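Local structure of metallophosphoesterase TT1561-like domain-containing protein (2YVT) at residues H146-D151 with R158-Y163; A47-Y52 with P96-A101. The protein is of unknown function but has the fold of the calcineurin-like metallophosphoesterases, a superfamily of mostly metal-dependent phosphoesterases. All blocks are in the same frame, centred on the assembly; numbering follows the deposited sequence.

The loop segment 146-151 of contact 1 reaches both segments of contact 2, whose centre lies about 15 Å from that of contact 1; a single loop thus joins separate parts of the fold. Glu147 OE1 stands 3.2 Å from Tyr52 OH, a probable hydrogen bond, while Glu149 CG packs 3.5 Å from Tyr52 CE1. Farther along, Asp151 O lies 3.5 Å from Ala101 CB and, on the helix side, 3.8 Å from Leu48 CD2. Contact 2 includes the loop after strand 91-95, where calcineurin-like enzymes usually carry metal-site residues, though Lys98 probably occupies the place of the usual metal-binding Asn; contact 1 lies at the surface, where Phe148 meets the aromatic residues of helix 158-164.

Contact 1 of 2, residues H146-D151 with R158-Y163; sequences HEFEED and RWYVEY
Phe148 sets the tip of its ring, CZ, 3.4 Å above the plane of Tyr160 and over the centre of that ring, although the contact lies at the protein surface. The pair is neither a stack nor an edge-to-face pair, with centroids 4.6 Å apart and planes at 44°. The closest carbons, Phe148 CZ and Tyr160 CD1, are 3.6 Å apart. Trp159 completes the aromatic cluster from another direction, its CZ2 coming up to the edge of Phe148 near the plane of that ring, 3.8 Å from CE1. In Trp159 the indole is held between the backbone N and the carbonyl carbon (chi1 74°), which brings its six-membered ring towards the loop and lays one indole face over Tyr160 CB, 3.8 Å from the plane. Around the cluster, Tyr160 also touches Phe139 of strand 134-144, its hydroxyl is hydrogen-bonded to Glu125, and Phe148 rests on Pro157. With a serine in place of Tyr160, Phe148 CZ would probably lose the face it lies against and Glu125 its phenolic partner. No hydrogen bond crosses between the segments. The loop 146-151 is thus held to helix 158-164 by apolar contact between rings, while the acids on either side of Phe148 in the chain, Glu147 and Asp151, make their salt bridges elsewhere, with Lys155 and Arg64.

Contact 2 of 2, residues A47-Y52 with P96-A101; sequences ALEKEY and PGKNDA
Glu49 of helix 46-57 takes a hydrogen bond from Asn99 in the loop after strand 91-95, where calcineurin-like enzymes carry their Gly-Asn-His-Asp/Glu motif; Gly97 to Asp100 probably corresponds to it, with Lys98 where the metal-binding Asn usually stands and Asn99 where the His does. Asn99 ND2 lies 3.0 Å from Glu49 OE1, with a fairly straight N-H...O angle of 161°, and approaches from above the carboxylate, 78° out of its plane. A water also donates to OE1, at 2.7 Å, and to Asn99 OD1, so both ends of the amide are tied to one carboxylate oxygen, directly and through the water. The other oxygen, Glu49 OE2, rests against the aliphatic part of Lys98, 3.4 Å from CD. Lys98 turns at CG-CD (chi3 48°) and again at CD-CE, carrying NZ to the hydroxyl of Tyr181, to which it is hydrogen-bonded, leaving the two opposite charges near but not paired. Alongside, Leu48 CD2 touches Ala101 O. In the next shell a type I turn from Gly97 to Asp100 presents Lys98 and Asn99 to the helix, and Asn45 bonds to Asn99 O. Asp100 braces the turn: its OD2 accepts from Ile42 N and, at 2.7 Å, from Gly97 N.

Contact 1 of 2, residues H146-D151 with R158-Y163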
loop_
_atom_site.group_PDB
_atom_site.type_symbol
_atom_site.label_atom_id
_atom_site.label_comp_id
_atom_site.label_asym_id
_atom_site.label_seq_id
_atom_site.Cartn_x
_atom_site.Cartn_y
_atom_site.Cartn_z
ATOM N N HIS A 146 7.034 15.944 -8.563
ATOM C CA HIS A 146 7.177 17.251 -7.908
ATOM C C HIS A 146 6.100 17.631 -6.874
ATOM O O HIS A 146 6.143 18.737 -6.330
ATOM C CB HIS A 146 7.333 18.365 -8.966
ATOM C CG HIS A 146 8.503 18.171 -9.892
ATOM N ND1 HIS A 146 8.361 17.981 -11.251
ATOM C CD2 HIS A 146 9.834 18.111 -9.646
ATOM C CE1 HIS A 146 9.552 17.822 -11.800
ATOM N NE2 HIS A 146 10.465 17.896 -10.848
ATOM N N GLU A 147 5.151 16.732 -6.598
ATOM C CA GLU A 147 4.077 17.018 -5.636
ATOM C C GLU A 147 4.385 16.493 -4.237
ATOM O O GLU A 147 4.910 15.395 -4.088
ATOM C CB GLU A 147 2.758 16.412 -6.100
ATOM C CG GLU A 147 2.027 17.199 -7.156
ATOM C CD GLU A 147 0.608 16.715 -7.308
ATOM O OE1 GLU A 147 -0.307 17.341 -6.715
ATOM O OE2 GLU A 147 0.415 15.676 -7.976
ATOM N N PHE A 148 4.039 17.276 -3.218
ATOM C CA PHE A 148 4.319 16.917 -1.825
ATOM C C PHE A 148 3.150 17.400 -0.967
ATOM O O PHE A 148 2.963 18.613 -0.782
ATOM C CB PHE A 148 5.631 17.591 -1.383
ATOM C CG PHE A 148 6.330 16.945 -0.205
ATOM C CD1 PHE A 148 7.653 17.288 0.074
ATOM C CD2 PHE A 148 5.699 16.004 0.612
ATOM C CE1 PHE A 148 8.338 16.720 1.143
ATOM C CE2 PHE A 148 6.384 15.417 1.695
ATOM C CZ PHE A 148 7.701 15.779 1.961
ATOM N N GLU A 149 2.351 16.451 -0.480
ATOM C CA GLU A 149 1.187 16.746 0.355
ATOM C C GLU A 149 0.934 15.588 1.318
ATOM O O GLU A 149 1.081 14.420 0.940
ATOM C CB GLU A 149 -0.040 16.956 -0.548
ATOM C CG GLU A 149 -1.375 17.162 0.176
ATOM C CD GLU A 149 -1.417 18.396 1.068
ATOM O OE1 GLU A 149 -0.720 19.393 0.785
ATOM O OE2 GLU A 149 -2.173 18.373 2.061
ATOM N N GLU A 150 0.538 15.903 2.552
ATOM C CA GLU A 150 0.235 14.855 3.519
ATOM C C GLU A 150 -1.071 15.048 4.271
ATOM O O GLU A 150 -1.436 14.198 5.070
ATOM C CB GLU A 150 1.378 14.678 4.521
ATOM C CG GLU A 150 2.702 14.279 3.896
ATOM C CD GLU A 150 3.786 14.064 4.930
ATOM O OE1 GLU A 150 4.071 14.995 5.725
ATOM O OE2 GLU A 150 4.353 12.958 4.954
ATOM N N ASP A 151 -1.765 16.162 4.031
ATOM C CA ASP A 151 -2.987 16.452 4.781
ATOM C C ASP A 151 -4.282 16.099 4.038
ATOM O O ASP A 151 -5.122 15.392 4.576
ATOM C CB ASP A 151 -3.002 17.916 5.238
ATOM C CG ASP A 151 -1.924 18.218 6.269
ATOM O OD1 ASP A 151 -1.265 17.280 6.752
ATOM O OD2 ASP A 151 -1.732 19.401 6.603
ATOM N N ARG A 158 9.856 12.918 -6.008
ATOM C CA ARG A 158 11.024 12.061 -6.209
ATOM C C ARG A 158 12.165 12.371 -5.240
ATOM O O ARG A 158 12.709 11.465 -4.608
ATOM C CB ARG A 158 11.528 12.177 -7.662
ATOM C CG ARG A 158 12.809 11.423 -7.944
ATOM C CD ARG A 158 13.299 11.689 -9.374
ATOM N NE ARG A 158 12.379 11.162 -10.386
ATOM C CZ ARG A 158 12.537 9.996 -11.007
ATOM N NH1 ARG A 158 13.577 9.222 -10.706
ATOM N NH2 ARG A 158 11.649 9.598 -11.916
ATOM N N TRP A 159 12.522 13.649 -5.115
ATOM C CA TRP A 159 13.654 14.017 -4.263
ATOM C C TRP A 159 13.484 13.518 -2.827
ATOM O O TRP A 159 14.437 13.071 -2.206
ATOM C CB TRP A 159 13.898 15.532 -4.275
ATOM C CG TRP A 159 12.911 16.357 -3.514
ATOM C CD1 TRP A 159 11.832 16.999 -4.026
ATOM C CD2 TRP A 159 12.922 16.645 -2.105
ATOM N NE1 TRP A 159 11.170 17.681 -3.038
ATOM C CE2 TRP A 159 11.810 17.473 -1.845
ATOM C CE3 TRP A 159 13.758 16.275 -1.040
ATOM C CZ2 TRP A 159 11.508 17.947 -0.562
ATOM C CZ3 TRP A 159 13.463 16.747 0.240
ATOM C CH2 TRP A 159 12.338 17.570 0.466
ATOM N N TYR A 160 12.263 13.616 -2.306
ATOM C CA TYR A 160 11.994 13.236 -0.925
ATOM C C TYR A 160 12.001 11.718 -0.745
ATOM O O TYR A 160 12.532 11.203 0.237
ATOM C CB TYR A 160 10.670 13.838 -0.462
ATOM C CG TYR A 160 10.320 13.501 0.964
ATOM C CD1 TYR A 160 10.911 14.186 2.033
ATOM C CD2 TYR A 160 9.382 12.504 1.248
ATOM C CE1 TYR A 160 10.584 13.879 3.351
ATOM C CE2 TYR A 160 9.047 12.186 2.554
ATOM C CZ TYR A 160 9.654 12.876 3.604
ATOM O OH TYR A 160 9.321 12.569 4.904
ATOM N N VAL A 161 11.411 11.008 -1.703
ATOM C CA VAL A 161 11.417 9.553 -1.681
ATOM C C VAL A 161 12.862 9.039 -1.656
ATOM O O VAL A 161 13.225 8.212 -0.812
ATOM C CB VAL A 161 10.630 8.982 -2.874
ATOM C CG1 VAL A 161 10.701 7.462 -2.888
ATOM C CG2 VAL A 161 9.174 9.471 -2.812
ATOM N N GLU A 162 13.694 9.577 -2.548
ATOM C CA GLU A 162 15.095 9.177 -2.619
ATOM C C GLU A 162 15.844 9.542 -1.334
ATOM O O GLU A 162 16.640 8.750 -0.821
ATOM C CB GLU A 162 15.757 9.794 -3.853
ATOM C CG GLU A 162 15.129 9.310 -5.161
ATOM C CD GLU A 162 15.808 9.858 -6.408
ATOM O OE1 GLU A 162 16.574 10.846 -6.316
ATOM O OE2 GLU A 162 15.546 9.305 -7.494
ATOM N N TYR A 163 15.550 10.722 -0.797
ATOM C CA TYR A 163 16.183 11.200 0.423
ATOM C C TYR A 163 15.875 10.297 1.621
ATOM O O TYR A 163 16.769 9.925 2.389
ATOM C CB TYR A 163 15.720 12.629 0.720
ATOM C CG TYR A 163 16.408 13.248 1.912
ATOM C CD1 TYR A 163 17.749 13.642 1.831
ATOM C CD2 TYR A 163 15.731 13.421 3.119
ATOM C CE1 TYR A 163 18.403 14.204 2.924
ATOM C CE2 TYR A 163 16.380 13.996 4.227
ATOM C CZ TYR A 163 17.708 14.383 4.112
ATOM O OH TYR A 163 18.352 14.930 5.199
#

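Contact 2 of 2, residues A47-Y52 with P96-A101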
loop_
_atom_site.group_PDB
_atom_site.type_symbol
_atom_site.label_atom_id
_atom_site.label_comp_id
_atom_site.label_asym_id
_atom_site.label_seq_id
_atom_site.Cartn_x
_atom_site.Cartn_y
_atom_site.Cartn_z
ATOM N N ALA A 47 -13.918 13.791 -0.569
ATOM C CA ALA A 47 -14.076 15.222 -0.336
ATOM C C ALA A 47 -12.730 15.902 -0.126
ATOM O O ALA A 47 -12.479 16.982 -0.662
ATOM C CB ALA A 47 -14.993 15.473 0.840
ATOM N N LEU A 48 -11.848 15.266 0.642
ATOM C CA LEU A 48 -10.544 15.877 0.884
ATOM C C LEU A 48 -9.754 16.001 -0.412
ATOM O O LEU A 48 -9.141 17.037 -0.677
ATOM C CB LEU A 48 -9.742 15.091 1.931
ATOM C CG LEU A 48 -9.855 15.569 3.381
ATOM C CD1 LEU A 48 -11.279 15.415 3.887
ATOM C CD2 LEU A 48 -8.886 14.793 4.264
ATOM N N GLU A 49 -9.761 14.937 -1.217
ATOM C CA GLU A 49 -8.997 14.939 -2.452
ATOM C C GLU A 49 -9.531 15.995 -3.408
ATOM O O GLU A 49 -8.751 16.733 -4.007
ATOM C CB GLU A 49 -9.016 13.570 -3.125
ATOM C CG GLU A 49 -8.232 13.553 -4.414
ATOM C CD GLU A 49 -7.973 12.159 -4.923
ATOM O OE1 GLU A 49 -8.841 11.271 -4.750
ATOM O OE2 GLU A 49 -6.890 11.961 -5.505
ATOM N N LYS A 50 -10.853 16.074 -3.527
ATOM C CA LYS A 50 -11.465 17.043 -4.431
ATOM C C LYS A 50 -11.145 18.475 -4.022
ATOM O O LYS A 50 -10.844 19.301 -4.881
ATOM C CB LYS A 50 -12.979 16.848 -4.520
ATOM C CG LYS A 50 -13.408 15.639 -5.343
ATOM C CD LYS A 50 -14.925 15.571 -5.448
ATOM C CE LYS A 50 -15.382 14.273 -6.095
ATOM N NZ LYS A 50 -15.160 14.272 -7.568
ATOM N N GLU A 51 -11.182 18.766 -2.721
ATOM C CA GLU A 51 -10.857 20.123 -2.267
ATOM C C GLU A 51 -9.413 20.482 -2.605
ATOM O O GLU A 51 -9.134 21.577 -3.098
ATOM C CB GLU A 51 -11.142 20.324 -0.775
ATOM C CG GLU A 51 -10.512 21.597 -0.183
ATOM C CD GLU A 51 -10.965 22.899 -0.857
ATOM O OE1 GLU A 51 -12.068 22.944 -1.459
ATOM O OE2 GLU A 51 -10.203 23.889 -0.769
ATOM N N TYR A 52 -8.500 19.548 -2.346
ATOM C CA TYR A 52 -7.096 19.740 -2.675
ATOM C C TYR A 52 -6.890 20.017 -4.167
ATOM O O TYR A 52 -6.218 20.987 -4.535
ATOM C CB TYR A 52 -6.292 18.517 -2.235
ATOM C CG TYR A 52 -4.843 18.548 -2.656
ATOM C CD1 TYR A 52 -3.900 19.283 -1.936
ATOM C CD2 TYR A 52 -4.414 17.846 -3.782
ATOM C CE1 TYR A 52 -2.568 19.307 -2.323
ATOM C CE2 TYR A 52 -3.085 17.867 -4.178
ATOM C CZ TYR A 52 -2.171 18.606 -3.445
ATOM O OH TYR A 52 -0.848 18.621 -3.840
ATOM N N PRO A 96 -0.193 2.914 3.493
ATOM C CA PRO A 96 -1.296 3.807 3.143
ATOM C C PRO A 96 -1.296 4.242 1.684
ATOM O O PRO A 96 -0.231 4.327 1.045
ATOM C CB PRO A 96 -1.064 5.020 4.063
ATOM C CG PRO A 96 0.416 5.047 4.262
ATOM C CD PRO A 96 0.814 3.593 4.336
ATOM N N GLY A 97 -2.493 4.515 1.165
ATOM C CA GLY A 97 -2.635 5.040 -0.181
ATOM C C GLY A 97 -2.753 6.558 -0.239
ATOM O O GLY A 97 -2.655 7.260 0.785
ATOM N N LYS A 98 -2.940 7.069 -1.453
ATOM C CA LYS A 98 -3.123 8.499 -1.683
ATOM C C LYS A 98 -4.248 9.098 -0.833
ATOM O O LYS A 98 -4.164 10.248 -0.414
ATOM C CB LYS A 98 -3.387 8.720 -3.169
ATOM C CG LYS A 98 -3.709 10.121 -3.606
ATOM C CD LYS A 98 -4.001 10.157 -5.117
ATOM C CE LYS A 98 -4.998 9.063 -5.570
ATOM N NZ LYS A 98 -4.410 7.773 -6.088
ATOM N N ASN A 99 -5.297 8.324 -0.571
ATOM C CA ASN A 99 -6.461 8.874 0.133
ATOM C C ASN A 99 -6.460 8.618 1.635
ATOM O O ASN A 99 -7.438 8.912 2.332
ATOM C CB ASN A 99 -7.747 8.356 -0.499
ATOM C CG ASN A 99 -7.892 8.805 -1.929
ATOM O OD1 ASN A 99 -7.841 7.991 -2.853
ATOM N ND2 ASN A 99 -8.020 10.108 -2.126
ATOM N N ASP A 100 -5.350 8.086 2.136
ATOM C CA ASP A 100 -5.258 7.731 3.547
ATOM C C ASP A 100 -4.574 8.858 4.304
ATOM O O ASP A 100 -3.445 8.744 4.790
ATOM C CB ASP A 100 -4.587 6.371 3.685
ATOM C CG ASP A 100 -5.424 5.277 3.057
ATOM O OD1 ASP A 100 -6.664 5.398 3.133
ATOM O OD2 ASP A 100 -4.865 4.327 2.470
ATOM N N ALA A 101 -5.309 9.959 4.358
ATOM C CA ALA A 101 -4.820 11.238 4.822
ATOM C C ALA A 101 -5.912 11.910 5.658
ATOM O O ALA A 101 -7.092 11.603 5.490
ATOM C CB ALA A 101 -4.475 12.106 3.617
HETATM O O HOH W 1 -8.264 8.908 -5.888
#